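Local atomic coordinates of yeast glycogen phosphorylase (Saccharomyces cerevisiae, PDB entry 1YGP), a protein that belongs to the carbohydrate phosphorylase family of the GT-B clan and carries pyridoxal-5'-phosphate in a pocket of its fold. Residues Val693-Asn697 and Val698-Glu702; Pro518-Trp521 and Leu522-Asn526; Leu112-Ala115 and Leu116-Lys120; Leu666-Lys669 and Leu670-Val674; Trp567-Val570 and Lys571-Lys575. All blocks are in the same frame, centred on the assembly; numbering follows the deposited sequence.

Contact 1: Val693-Asn697 and Val698-Glu702. With PLP (pyridoxal-5'-phosphate), chain E.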
loop_
_atom_site.group_PDB
_atom_site.type_symbol
_atom_site.label_atom_id
_atom_site.label_comp_id
_atom_site.label_asym_id
_atom_site.label_seq_id
_atom_site.Cartn_x
_atom_site.Cartn_y
_atom_site.Cartn_z
ATOM N N VAL A 693 2.754 29.282 -10.738
ATOM C CA VAL A 693 3.201 28.170 -9.917
ATOM C C VAL A 693 2.388 26.900 -10.161
ATOM O O VAL A 693 1.158 26.833 -9.980
ATOM C CB VAL A 693 3.123 28.628 -8.484
ATOM C CG1 VAL A 693 3.371 27.481 -7.509
ATOM C CG2 VAL A 693 4.178 29.727 -8.318
ATOM N N ALA A 694 3.057 25.830 -10.601
ATOM C CA ALA A 694 2.360 24.576 -10.825
ATOM C C ALA A 694 2.031 23.845 -9.539
ATOM O O ALA A 694 2.707 23.969 -8.515
ATOM C CB ALA A 694 3.188 23.646 -11.665
ATOM N N ASP A 695 0.906 23.126 -9.691
ATOM C CA ASP A 695 0.313 22.196 -8.726
ATOM C C ASP A 695 0.254 22.785 -7.332
ATOM O O ASP A 695 0.729 22.265 -6.336
ATOM C CB ASP A 695 1.133 20.902 -8.783
ATOM C CG ASP A 695 0.598 19.685 -8.049
ATOM O OD1 ASP A 695 -0.481 19.206 -8.386
ATOM O OD2 ASP A 695 1.276 19.206 -7.145
ATOM N N TYR A 696 -0.387 23.949 -7.342
ATOM C CA TYR A 696 -0.655 24.760 -6.174
ATOM C C TYR A 696 -1.535 23.941 -5.273
ATOM O O TYR A 696 -2.642 23.559 -5.620
ATOM C CB TYR A 696 -1.341 26.036 -6.639
ATOM C CG TYR A 696 -2.025 26.887 -5.583
ATOM C CD1 TYR A 696 -1.316 27.720 -4.718
ATOM C CD2 TYR A 696 -3.413 26.823 -5.525
ATOM C CE1 TYR A 696 -2.017 28.490 -3.794
ATOM C CE2 TYR A 696 -4.113 27.588 -4.611
ATOM C CZ TYR A 696 -3.418 28.421 -3.750
ATOM O OH TYR A 696 -4.155 29.209 -2.875
ATOM N N ASN A 697 -0.933 23.613 -4.163
ATOM C CA ASN A 697 -1.577 22.869 -3.118
ATOM C C ASN A 697 -1.475 23.699 -1.834
ATOM O O ASN A 697 -1.082 24.872 -1.887
ATOM C CB ASN A 697 -0.877 21.545 -2.970
ATOM C CG ASN A 697 0.602 21.664 -2.659
ATOM O OD1 ASN A 697 1.061 22.459 -1.831
ATOM N ND2 ASN A 697 1.394 20.875 -3.354
ATOM N N VAL A 698 -1.755 23.170 -0.638
ATOM C CA VAL A 698 -1.755 24.014 0.544
ATOM C C VAL A 698 -0.360 24.497 0.897
ATOM O O VAL A 698 -0.189 25.674 1.205
ATOM C CB VAL A 698 -2.409 23.226 1.717
ATOM C CG1 VAL A 698 -2.204 23.852 3.096
ATOM C CG2 VAL A 698 -3.900 23.256 1.461
ATOM N N SER A 699 0.652 23.645 0.787
ATOM C CA SER A 699 1.996 23.972 1.200
ATOM C C SER A 699 2.536 25.122 0.375
ATOM O O SER A 699 3.115 26.078 0.903
ATOM C CB SER A 699 2.799 22.712 1.044
ATOM O OG SER A 699 2.097 21.709 1.778
ATOM N N LYS A 700 2.234 25.083 -0.925
ATOM C CA LYS A 700 2.617 26.164 -1.801
ATOM C C LYS A 700 1.894 27.427 -1.339
ATOM O O LYS A 700 2.510 28.480 -1.200
ATOM C CB LYS A 700 2.244 25.780 -3.208
ATOM C CG LYS A 700 3.070 24.583 -3.676
ATOM C CD LYS A 700 3.657 24.898 -5.035
ATOM C CE LYS A 700 4.358 23.699 -5.615
ATOM N NZ LYS A 700 3.454 22.577 -5.797
ATOM N N ALA A 701 0.615 27.334 -0.968
ATOM C CA ALA A 701 -0.151 28.472 -0.479
ATOM C C ALA A 701 0.393 28.951 0.861
ATOM O O ALA A 701 0.285 30.144 1.159
ATOM C CB ALA A 701 -1.623 28.095 -0.300
ATOM N N GLU A 702 1.016 28.101 1.682
ATOM C CA GLU A 702 1.601 28.578 2.918
ATOM C C GLU A 702 2.876 29.356 2.617
ATOM O O GLU A 702 3.283 30.138 3.469
ATOM C CB GLU A 702 1.937 27.429 3.848
ATOM C CG GLU A 702 0.771 26.845 4.645
ATOM C CD GLU A 702 1.115 25.545 5.379
ATOM O OE1 GLU A 702 2.149 25.460 6.042
ATOM O OE2 GLU A 702 0.356 24.588 5.275
HETATM N N1 PLP E . -6.926 25.796 -2.049
HETATM C C2 PLP E . -5.892 25.994 -1.182
HETATM C C2A PLP E . -4.598 25.263 -1.431
HETATM C C3 PLP E . -6.048 26.829 -0.085
HETATM O O3 PLP E . -5.032 26.971 0.826
HETATM C C4 PLP E . -7.252 27.485 0.123
HETATM C C4A PLP E . -7.333 28.572 0.997
HETATM C C5 PLP E . -8.294 27.260 -0.764
HETATM C C6 PLP E . -8.119 26.422 -1.840
HETATM C C5A PLP E . -9.629 28.037 -0.635
HETATM O O4P PLP E . -9.520 29.276 -1.353
HETATM P P PLP E . -10.640 29.833 -2.319
HETATM O O1P PLP E . -11.926 29.284 -1.835
HETATM O O2P PLP E . -10.620 31.402 -1.963
HETATM O O3P PLP E . -10.159 29.701 -3.719
#
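The ammonium group of Lys700 is gripped by two backbone carbonyls of the loop before its helix: NZ donates to Asp695 O at 2.8 Å and to Ala694 O at 3.1 Å. The second bond lies in the carbonyl plane on a lone pair, whereas Asp695 O is met from above its plane. Lysine suits the place because its long chain, bent at chi2 and chi4, can reach back across the turn, with CD resting 3.6 Å from Val693 CG1. Asn697 is the N-cap: its CG stands between backbone N and carbonyl carbon (chi1 58°), which brings OD1 over the first turn to accept from Lys700 N at 3.0 Å. Tyr696 CE1 packs obliquely on Ala701 CB at 3.5 Å, where a small residue lets the ring come close. Val698 CG2 touches C2A of pyridoxal-5'-phosphate at 3.6 Å. Ser699 OG bonds to Asp158, and Asp695 OD1 to Gln198 N. A capped helix start following strand 688-693 thus forms one wall of the cofactor pocket.

Contact 2: Pro518-Trp521 and Leu522-Asn526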
loop_
_atom_site.group_PDB
_atom_site.type_symbol
_atom_site.label_atom_id
_atom_site.label_comp_id
_atom_site.label_asym_id
_atom_site.label_seq_id
_atom_site.Cartn_x
_atom_site.Cartn_y
_atom_site.Cartn_z
ATOM N N PRO A 518 -6.039 30.251 12.625
ATOM C CA PRO A 518 -4.862 31.037 12.924
ATOM C C PRO A 518 -3.603 30.212 13.028
ATOM O O PRO A 518 -2.530 30.678 12.641
ATOM C CB PRO A 518 -5.193 31.729 14.201
ATOM C CG PRO A 518 -6.679 31.862 14.132
ATOM C CD PRO A 518 -7.082 30.517 13.602
ATOM N N ARG A 519 -3.662 28.979 13.511
ATOM C CA ARG A 519 -2.414 28.268 13.689
ATOM C C ARG A 519 -1.787 27.877 12.368
ATOM O O ARG A 519 -0.567 27.978 12.252
ATOM C CB ARG A 519 -2.593 27.019 14.521
ATOM C CG ARG A 519 -2.708 27.266 16.020
ATOM C CD ARG A 519 -4.042 27.867 16.465
ATOM N NE ARG A 519 -5.164 26.953 16.351
ATOM C CZ ARG A 519 -6.413 27.398 16.550
ATOM N NH1 ARG A 519 -6.663 28.674 16.847
ATOM N NH2 ARG A 519 -7.447 26.559 16.451
ATOM N N ARG A 520 -2.507 27.466 11.322
ATOM C CA ARG A 520 -1.826 27.126 10.085
ATOM C C ARG A 520 -1.612 28.392 9.287
ATOM O O ARG A 520 -0.489 28.685 8.877
ATOM C CB ARG A 520 -2.619 26.154 9.239
ATOM C CG ARG A 520 -1.781 25.637 8.073
ATOM C CD ARG A 520 -2.544 24.690 7.151
ATOM N NE ARG A 520 -2.737 23.404 7.803
ATOM C CZ ARG A 520 -1.832 22.428 7.738
ATOM N NH1 ARG A 520 -0.692 22.569 7.066
ATOM N NH2 ARG A 520 -2.076 21.280 8.353
ATOM N N TRP A 521 -2.634 29.220 9.150
ATOM C CA TRP A 521 -2.488 30.355 8.277
ATOM C C TRP A 521 -1.697 31.540 8.830
ATOM O O TRP A 521 -1.190 32.305 8.002
ATOM C CB TRP A 521 -3.924 30.673 7.815
ATOM C CG TRP A 521 -4.389 29.480 6.968
ATOM C CD1 TRP A 521 -5.449 28.689 7.352
ATOM C CD2 TRP A 521 -3.786 29.008 5.817
ATOM N NE1 TRP A 521 -5.513 27.720 6.467
ATOM C CE2 TRP A 521 -4.551 27.865 5.545
ATOM C CE3 TRP A 521 -2.722 29.351 4.976
ATOM C CZ2 TRP A 521 -4.262 27.058 4.442
ATOM C CZ3 TRP A 521 -2.431 28.545 3.877
ATOM C CH2 TRP A 521 -3.192 27.407 3.615
ATOM N N LEU A 522 -1.482 31.703 10.154
ATOM C CA LEU A 522 -0.603 32.753 10.674
ATOM C C LEU A 522 0.647 32.167 11.327
ATOM O O LEU A 522 1.777 32.506 10.969
ATOM C CB LEU A 522 -1.334 33.621 11.702
ATOM C CG LEU A 522 -0.613 34.727 12.497
ATOM C CD1 LEU A 522 0.014 35.722 11.568
ATOM C CD2 LEU A 522 -1.603 35.500 13.335
ATOM N N LYS A 523 0.512 31.241 12.268
ATOM C CA LYS A 523 1.699 30.769 12.970
ATOM C C LYS A 523 2.505 29.786 12.147
ATOM O O LYS A 523 3.733 29.845 12.177
ATOM C CB LYS A 523 1.313 30.126 14.310
ATOM C CG LYS A 523 2.553 29.829 15.107
ATOM C CD LYS A 523 2.188 29.334 16.468
ATOM C CE LYS A 523 3.463 28.948 17.225
ATOM N NZ LYS A 523 4.478 29.993 17.238
ATOM N N GLN A 524 1.881 28.882 11.402
ATOM C CA GLN A 524 2.642 27.967 10.587
ATOM C C GLN A 524 3.190 28.706 9.380
ATOM O O GLN A 524 4.406 28.761 9.198
ATOM C CB GLN A 524 1.769 26.837 10.132
ATOM C CG GLN A 524 2.579 25.709 9.521
ATOM C CD GLN A 524 1.865 24.391 9.692
ATOM O OE1 GLN A 524 1.834 23.538 8.824
ATOM N NE2 GLN A 524 1.268 24.115 10.842
ATOM N N ALA A 525 2.303 29.307 8.584
ATOM C CA ALA A 525 2.693 29.982 7.364
ATOM C C ALA A 525 3.551 31.210 7.553
ATOM O O ALA A 525 4.386 31.472 6.691
ATOM C CB ALA A 525 1.467 30.408 6.570
ATOM N N ASN A 526 3.405 31.962 8.654
ATOM C CA ASN A 526 4.167 33.189 8.826
ATOM C C ASN A 526 4.717 33.364 10.240
ATOM O O ASN A 526 4.367 34.313 10.958
ATOM C CB ASN A 526 3.272 34.362 8.458
ATOM C CG ASN A 526 4.011 35.640 8.064
ATOM O OD1 ASN A 526 5.211 35.840 8.294
ATOM N ND2 ASN A 526 3.312 36.585 7.441
#
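This is a local contact within the short helix 518-524, a buried element that presents Trp521 to the pyridoxal-5'-phosphate pocket. The helix is widened by pi-type turns: Pro518 O accepts from both Leu522 N, at 2.9 Å, and Lys523 N, at 3.1 Å, the latter an i to i+5 bond. Gln524 N to Arg519 O (2.7 Å) and Ala525 N to Arg520 O (2.9 Å) repeat the wider spacing. Proline fits the first turn, where its nitrogen needs no helical acceptor. On the side chains, Arg520 and Gln524 run side by side in the same direction, with guanidinium and amide planes 59° apart. The CG of Arg520 is trans to its backbone nitrogen (chi1 -170°), and the chain bends at chi3; on the way its CD lies 3.9 Å above one face of the Trp521 ring, toward the rim. The guanidinium then forms a salt bridge with Glu702 through NH1. Arg519 is paired with Asp175 and Asp862, and Lys523 with Glu542, so these long side chains carry their charges from the helix to acidic partners. Through Trp521, which also makes a cation-pi contact with Lys728, this pi-widened helix lines the cofactor site.

Contact 3: Leu112-Ala115 and Leu116-Lys120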
loop_
_atom_site.group_PDB
_atom_site.type_symbol
_atom_site.label_atom_id
_atom_site.label_comp_id
_atom_site.label_asym_id
_atom_site.label_seq_id
_atom_site.Cartn_x
_atom_site.Cartn_y
_atom_site.Cartn_z
ATOM N N LEU A 112 2.922 16.966 9.643
ATOM C CA LEU A 112 3.997 17.149 10.633
ATOM C C LEU A 112 4.133 18.506 11.315
ATOM O O LEU A 112 4.074 18.553 12.544
ATOM C CB LEU A 112 5.411 16.849 10.045
ATOM C CG LEU A 112 6.491 16.052 10.827
ATOM C CD1 LEU A 112 7.838 16.244 10.171
ATOM C CD2 LEU A 112 6.683 16.568 12.224
ATOM N N ASP A 113 4.288 19.642 10.638
ATOM C CA ASP A 113 4.599 20.847 11.397
ATOM C C ASP A 113 3.450 21.331 12.264
ATOM O O ASP A 113 3.630 21.830 13.379
ATOM C CB ASP A 113 5.000 21.919 10.451
ATOM C CG ASP A 113 5.792 23.038 11.074
ATOM O OD1 ASP A 113 6.397 22.853 12.126
ATOM O OD2 ASP A 113 5.814 24.101 10.460
ATOM N N ASN A 114 2.249 21.105 11.729
ATOM C CA ASN A 114 1.051 21.384 12.448
ATOM C C ASN A 114 1.066 20.584 13.737
ATOM O O ASN A 114 0.720 21.156 14.774
ATOM C CB ASN A 114 -0.126 21.020 11.581
ATOM C CG ASN A 114 -1.429 21.506 12.194
ATOM O OD1 ASN A 114 -2.204 20.694 12.681
ATOM N ND2 ASN A 114 -1.741 22.805 12.270
ATOM N N ALA A 115 1.514 19.326 13.741
ATOM C CA ALA A 115 1.602 18.542 14.970
ATOM C C ALA A 115 2.646 19.112 15.900
ATOM O O ALA A 115 2.460 19.123 17.114
ATOM C CB ALA A 115 2.009 17.107 14.741
ATOM N N LEU A 116 3.740 19.640 15.368
ATOM C CA LEU A 116 4.768 20.227 16.209
ATOM C C LEU A 116 4.298 21.479 16.952
ATOM O O LEU A 116 4.703 21.730 18.103
ATOM C CB LEU A 116 5.962 20.508 15.305
ATOM C CG LEU A 116 7.185 19.611 15.429
ATOM C CD1 LEU A 116 6.779 18.153 15.356
ATOM C CD2 LEU A 116 8.169 19.955 14.323
ATOM N N ILE A 117 3.469 22.287 16.286
ATOM C CA ILE A 117 2.896 23.502 16.858
ATOM C C ILE A 117 1.775 23.107 17.795
ATOM O O ILE A 117 1.766 23.595 18.917
ATOM C CB ILE A 117 2.360 24.434 15.730
ATOM C CG1 ILE A 117 3.558 25.123 15.116
ATOM C CG2 ILE A 117 1.363 25.473 16.232
ATOM C CD1 ILE A 117 3.219 25.596 13.710
ATOM N N ASN A 118 0.837 22.229 17.456
ATOM C CA ASN A 118 -0.235 21.912 18.367
ATOM C C ASN A 118 0.250 20.788 19.250
ATOM O O ASN A 118 -0.294 19.673 19.219
ATOM C CB ASN A 118 -1.443 21.456 17.617
ATOM C CG ASN A 118 -1.971 22.517 16.716
ATOM O OD1 ASN A 118 -2.430 23.572 17.149
ATOM N ND2 ASN A 118 -1.873 22.254 15.427
ATOM N N MET A 119 1.278 21.053 20.061
ATOM C CA MET A 119 1.850 20.012 20.883
ATOM C C MET A 119 2.032 20.582 22.265
ATOM O O MET A 119 2.853 21.486 22.449
ATOM C CB MET A 119 3.190 19.578 20.316
ATOM C CG MET A 119 3.615 18.249 20.903
ATOM S SD MET A 119 5.399 17.967 20.772
ATOM C CE MET A 119 5.487 16.877 19.394
ATOM N N LYS A 120 1.263 20.098 23.233
ATOM C CA LYS A 120 1.395 20.518 24.629
ATOM C C LYS A 120 2.428 19.654 25.338
ATOM O O LYS A 120 2.550 18.474 25.010
ATOM C CB LYS A 120 0.073 20.366 25.385
#
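The backbone makes the last turn of helix 111-117 with regular i to i+4 bonds, Leu116 N to Leu112 O at 3.0 Å, Ile117 N to Asp113 O at 2.9 Å and Asn118 N to Asn114 O at 2.9 Å, before Asn118 leaves helical geometry as the centre of an inverse gamma turn. Asn118 suits this exit because its side chain can turn back on the helix. With CG opposite the carbonyl carbon (chi1 -62°), ND2 comes to 2.9 Å from Asn114 O in a weak, bent bond, so that one carbonyl receives both the backbone and the side chain of the same residue. The two asparagine side chains cross at a slant, their amide planes 65° apart. On another flank Leu112 and Leu116 meet through methyl groups, CD2 of the first 3.5 Å from CD1 of the second; leucines four residues apart stand on the same flank of the helix, where their methyl groups can meet. Asp113 lies across Leu116 at about a right angle, OD1 4.0 Å from its CB, while OD2 forms a salt bridge with Arg135. Ala115, with only a methyl, and Met119 both touch Ile76 of helix 65-94. The turn packs against that helix also through Leu112 and Leu116, against helix 149-153 through Leu112, Asp113 and Leu116, against helix 135-145 through Leu116 and Ile117, and against helix 518-524 through Asp113, Asn114 and Ile117.

Contact 4: Leu666-Lys669 and Leu670-Val674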
loop_
_atom_site.group_PDB
_atom_site.type_symbol
_atom_site.label_atom_id
_atom_site.label_comp_id
_atom_site.label_asym_id
_atom_site.label_seq_id
_atom_site.Cartn_x
_atom_site.Cartn_y
_atom_site.Cartn_z
ATOM N N LEU A 666 -7.130 27.138 -21.896
ATOM C CA LEU A 666 -6.544 28.154 -22.770
ATOM C C LEU A 666 -5.960 29.253 -21.930
ATOM O O LEU A 666 -4.861 29.724 -22.242
ATOM C CB LEU A 666 -7.525 28.871 -23.694
ATOM C CG LEU A 666 -7.761 28.360 -25.097
ATOM C CD1 LEU A 666 -8.762 29.251 -25.817
ATOM C CD2 LEU A 666 -6.435 28.350 -25.847
ATOM N N ILE A 667 -6.645 29.627 -20.837
ATOM C CA ILE A 667 -6.183 30.743 -20.049
ATOM C C ILE A 667 -4.842 30.394 -19.419
ATOM O O ILE A 667 -3.945 31.253 -19.374
ATOM C CB ILE A 667 -7.249 31.099 -19.004
ATOM C CG1 ILE A 667 -8.468 31.657 -19.743
ATOM C CG2 ILE A 667 -6.708 32.133 -18.008
ATOM C CD1 ILE A 667 -9.688 32.072 -18.886
ATOM N N ILE A 668 -4.629 29.133 -19.026
ATOM C CA ILE A 668 -3.334 28.749 -18.482
ATOM C C ILE A 668 -2.287 28.890 -19.573
ATOM O O ILE A 668 -1.231 29.445 -19.266
ATOM C CB ILE A 668 -3.401 27.305 -17.938
ATOM C CG1 ILE A 668 -4.343 27.256 -16.722
ATOM C CG2 ILE A 668 -2.019 26.844 -17.533
ATOM C CD1 ILE A 668 -4.567 25.898 -16.039
ATOM N N LYS A 669 -2.534 28.507 -20.836
ATOM C CA LYS A 669 -1.512 28.615 -21.874
ATOM C C LYS A 669 -1.196 30.085 -22.103
ATOM O O LYS A 669 -0.023 30.478 -22.131
ATOM C CB LYS A 669 -1.982 27.989 -23.195
ATOM C CG LYS A 669 -1.000 28.054 -24.371
ATOM C CD LYS A 669 0.306 27.416 -23.928
ATOM C CE LYS A 669 1.516 27.629 -24.834
ATOM N NZ LYS A 669 1.372 26.882 -26.067
ATOM N N LEU A 670 -2.241 30.912 -22.149
ATOM C CA LEU A 670 -2.092 32.331 -22.372
ATOM C C LEU A 670 -1.223 32.983 -21.314
ATOM O O LEU A 670 -0.351 33.766 -21.712
ATOM C CB LEU A 670 -3.477 32.975 -22.408
ATOM C CG LEU A 670 -3.763 34.304 -23.134
ATOM C CD1 LEU A 670 -4.295 35.271 -22.084
ATOM C CD2 LEU A 670 -2.534 34.832 -23.883
ATOM N N ILE A 671 -1.372 32.648 -20.021
ATOM C CA ILE A 671 -0.547 33.219 -18.954
ATOM C C ILE A 671 0.900 32.832 -19.215
ATOM O O ILE A 671 1.799 33.679 -19.166
ATOM C CB ILE A 671 -0.963 32.686 -17.574
ATOM C CG1 ILE A 671 -2.396 33.068 -17.245
ATOM C CG2 ILE A 671 -0.069 33.301 -16.522
ATOM C CD1 ILE A 671 -3.068 32.308 -16.062
ATOM N N ASN A 672 1.119 31.573 -19.591
ATOM C CA ASN A 672 2.456 31.056 -19.870
ATOM C C ASN A 672 3.129 31.701 -21.069
ATOM O O ASN A 672 4.334 31.968 -21.066
ATOM C CB ASN A 672 2.380 29.547 -20.069
ATOM C CG ASN A 672 2.180 28.832 -18.739
ATOM O OD1 ASN A 672 2.918 29.068 -17.781
ATOM N ND2 ASN A 672 1.203 27.942 -18.614
ATOM N N CYS A 673 2.338 32.025 -22.072
ATOM C CA CYS A 673 2.831 32.751 -23.216
ATOM C C CYS A 673 3.236 34.189 -22.845
ATOM O O CYS A 673 4.334 34.675 -23.190
ATOM C CB CYS A 673 1.756 32.760 -24.273
ATOM S SG CYS A 673 1.392 31.094 -24.891
ATOM N N VAL A 674 2.371 34.916 -22.121
ATOM C CA VAL A 674 2.677 36.270 -21.682
ATOM C C VAL A 674 3.990 36.214 -20.914
ATOM O O VAL A 674 4.910 36.961 -21.235
ATOM C CB VAL A 674 1.550 36.788 -20.778
ATOM C CG1 VAL A 674 1.915 38.137 -20.159
ATOM C CG2 VAL A 674 0.296 36.930 -21.614
#
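Ile667 and Ile671, both buried, mark the packed side of this turn of helix 662-678; the looser side holds the partly exposed Cys673, beside a Lys669 that is itself buried. Ile671 CD1 comes to 4.1 Å from Ile667 CG2. In Ile671, CG1 is trans to the carbonyl carbon (chi1 -62°), which lays the ethyl branch back along the preceding turn toward Ile667. Isoleucines suit this side: Ile667 meets helix 615-634, and Ile671 both that helix and Val690 of strand 688-693. Ile668 and the partly exposed Asn672 lie side by side and point the same way, Ile668 CG2 3.6 Å from Asn672 ND2; that amide donates to Gly203 O, which suits an asparagine at the border of the packed side. On the other side the chain of Lys669, bent at chi2 and chi4, passes over Cys673, with CE 3.5 Å from SG. Its ammonium has a weak bond to Tyr204 and a long, weak ion pair with Glu803, while Phe804 touches both side chains. Regular backbone bonds run beneath, among them Cys673 N to Lys669 O at 2.8 Å. The helix forms the crossover of a beta-alpha-beta unit between parallel strands 649-654 and 688-693, with Ile671 and Val674 on Val690, Leu670 on helix 615-634, and Ile668 on strand 197-201.

Contact 5: Trp567-Val570 and Lys571-Lys575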
loop_
_atom_site.group_PDB
_atom_site.type_symbol
_atom_site.label_atom_id
_atom_site.label_comp_id
_atom_site.label_asym_id
_atom_site.label_seq_id
_atom_site.Cartn_x
_atom_site.Cartn_y
_atom_site.Cartn_z
ATOM N N TRP A 567 7.613 45.615 10.501
ATOM C CA TRP A 567 6.520 45.024 9.767
ATOM C C TRP A 567 6.949 44.835 8.330
ATOM O O TRP A 567 6.689 43.786 7.734
ATOM C CB TRP A 567 5.302 45.927 9.800
ATOM C CG TRP A 567 3.994 45.187 9.544
ATOM C CD1 TRP A 567 3.451 45.118 8.289
ATOM C CD2 TRP A 567 3.224 44.545 10.488
ATOM N NE1 TRP A 567 2.338 44.436 8.437
ATOM C CE2 TRP A 567 2.161 44.074 9.714
ATOM C CE3 TRP A 567 3.256 44.290 11.861
ATOM C CZ2 TRP A 567 1.125 43.352 10.293
ATOM C CZ3 TRP A 567 2.213 43.561 12.439
ATOM C CH2 TRP A 567 1.155 43.098 11.657
ATOM N N ASN A 568 7.658 45.797 7.749
ATOM C CA ASN A 568 8.025 45.644 6.368
ATOM C C ASN A 568 9.078 44.565 6.193
ATOM O O ASN A 568 8.964 43.733 5.285
ATOM C CB ASN A 568 8.529 46.949 5.818
ATOM C CG ASN A 568 8.604 46.884 4.301
ATOM O OD1 ASN A 568 9.586 47.287 3.704
ATOM N ND2 ASN A 568 7.627 46.401 3.550
ATOM N N GLN A 569 10.047 44.491 7.103
ATOM C CA GLN A 569 11.119 43.507 7.038
ATOM C C GLN A 569 10.607 42.078 7.006
ATOM O O GLN A 569 11.087 41.261 6.204
ATOM C CB GLN A 569 12.034 43.678 8.232
ATOM C CG GLN A 569 13.206 42.725 8.259
ATOM C CD GLN A 569 14.111 42.948 7.071
ATOM O OE1 GLN A 569 14.060 42.272 6.047
ATOM N NE2 GLN A 569 14.987 43.933 7.176
ATOM N N VAL A 570 9.600 41.800 7.843
ATOM C CA VAL A 570 8.970 40.477 7.888
ATOM C C VAL A 570 8.521 40.142 6.444
ATOM O O VAL A 570 8.971 39.194 5.790
ATOM C CB VAL A 570 7.758 40.532 8.883
ATOM C CG1 VAL A 570 7.110 39.178 8.979
ATOM C CG2 VAL A 570 8.198 40.896 10.291
ATOM N N LYS A 571 7.744 41.043 5.860
ATOM C CA LYS A 571 7.201 40.838 4.539
ATOM C C LYS A 571 8.293 40.701 3.494
ATOM O O LYS A 571 8.114 39.935 2.551
ATOM C CB LYS A 571 6.238 42.015 4.270
ATOM C CG LYS A 571 5.492 42.053 2.927
ATOM C CD LYS A 571 4.617 40.863 2.595
ATOM C CE LYS A 571 3.358 40.911 3.419
ATOM N NZ LYS A 571 2.493 39.788 3.125
ATOM N N LEU A 572 9.455 41.343 3.653
ATOM C CA LEU A 572 10.554 41.241 2.681
ATOM C C LEU A 572 11.171 39.850 2.780
ATOM O O LEU A 572 11.394 39.183 1.761
ATOM C CB LEU A 572 11.624 42.353 2.966
ATOM C CG LEU A 572 12.860 42.710 2.085
ATOM C CD1 LEU A 572 14.002 41.772 2.370
ATOM C CD2 LEU A 572 12.516 42.612 0.617
ATOM N N ASN A 573 11.395 39.337 3.994
ATOM C CA ASN A 573 11.981 38.014 4.157
ATOM C C ASN A 573 11.011 36.992 3.604
ATOM O O ASN A 573 11.439 36.101 2.864
ATOM C CB ASN A 573 12.264 37.700 5.627
ATOM C CG ASN A 573 13.159 38.722 6.340
ATOM O OD1 ASN A 573 12.988 38.979 7.536
ATOM N ND2 ASN A 573 14.141 39.352 5.692
ATOM N N ASN A 574 9.701 37.155 3.845
ATOM C CA ASN A 574 8.683 36.265 3.281
ATOM C C ASN A 574 8.681 36.254 1.769
ATOM O O ASN A 574 8.446 35.208 1.146
ATOM C CB ASN A 574 7.278 36.631 3.685
ATOM C CG ASN A 574 6.923 36.217 5.098
ATOM O OD1 ASN A 574 7.574 35.413 5.760
ATOM N ND2 ASN A 574 5.853 36.774 5.633
ATOM N N LYS A 575 8.975 37.411 1.163
ATOM C CA LYS A 575 9.093 37.487 -0.283
ATOM C C LYS A 575 10.285 36.680 -0.775
ATOM O O LYS A 575 10.189 35.973 -1.788
ATOM C CB LYS A 575 9.223 38.947 -0.740
ATOM C CG LYS A 575 7.831 39.552 -0.893
ATOM C CD LYS A 575 7.831 40.739 -1.822
ATOM C CE LYS A 575 7.748 42.030 -1.051
ATOM N NZ LYS A 575 7.869 43.142 -1.978
#
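Gln569 and Asn573, one turn apart on the long alpha-helix 562-584, lie with their amide planes nearly parallel, 10° apart. Gln569 CG is trans to the backbone nitrogen and the chain folds at chi2 (63°), which carries OE1 along the helix to 2.9 Å from Asn573 ND2. Polar amide side chains suit this outer side, where Gln569 is exposed and Asn573 partly so. Leu572 borders the pair, its CD1 3.7 Å from Gln569 OE1. The side turned to the neighbouring helices is built differently. Trp567 lies between helices 527-536 and 842-856, where a large indole can touch both helices and still bond through NE1 to Ser849. Lys571, bent at chi2 and chi3, swings its ammonium away from the turn to the carbonyls of Pro706, Ser708 and Asn732, a group of acceptors that a lysine can satisfy together. Val570 touches Ser528 and Asn526, a compact apolar side chain beside the start of helix 527-536. Asn574 ND2 reaches Asn526 OD1 and Pro706 O. Along the backbone, Lys571 N to Trp567 O is weak, whereas the bonds that follow are shorter: Asn573 N meets Gln569 O at 2.9 Å, and Asn574 N meets Val570 O at 2.9 Å with an N-H...O angle of 171°.

How the contacts relate
Contacts 1 and 2 meet beside pyridoxal-5'-phosphate, their centres 15 Å apart: Glu702 OE2 bonds Arg520 NH1 at 2.9 Å in a salt bridge, and both contacts supply pocket residues. Contact 2 is the hub. It packs on contact 3, centred 12 Å away, where Gln524 CG lies 3.7 Å from Asp113 OD2, and it reaches contact 5 through a probable hydrogen bond between Asn526 OD1 and Asn574 ND2, 2.9 Å. Contact 3 stays outside the pocket, with the Asn114 side chain about 13 Å from the cofactor. Contact 4 touches none of the others; its nearest atoms are about 7 Å from contact 1, into which strand 688-693 leads from its helix.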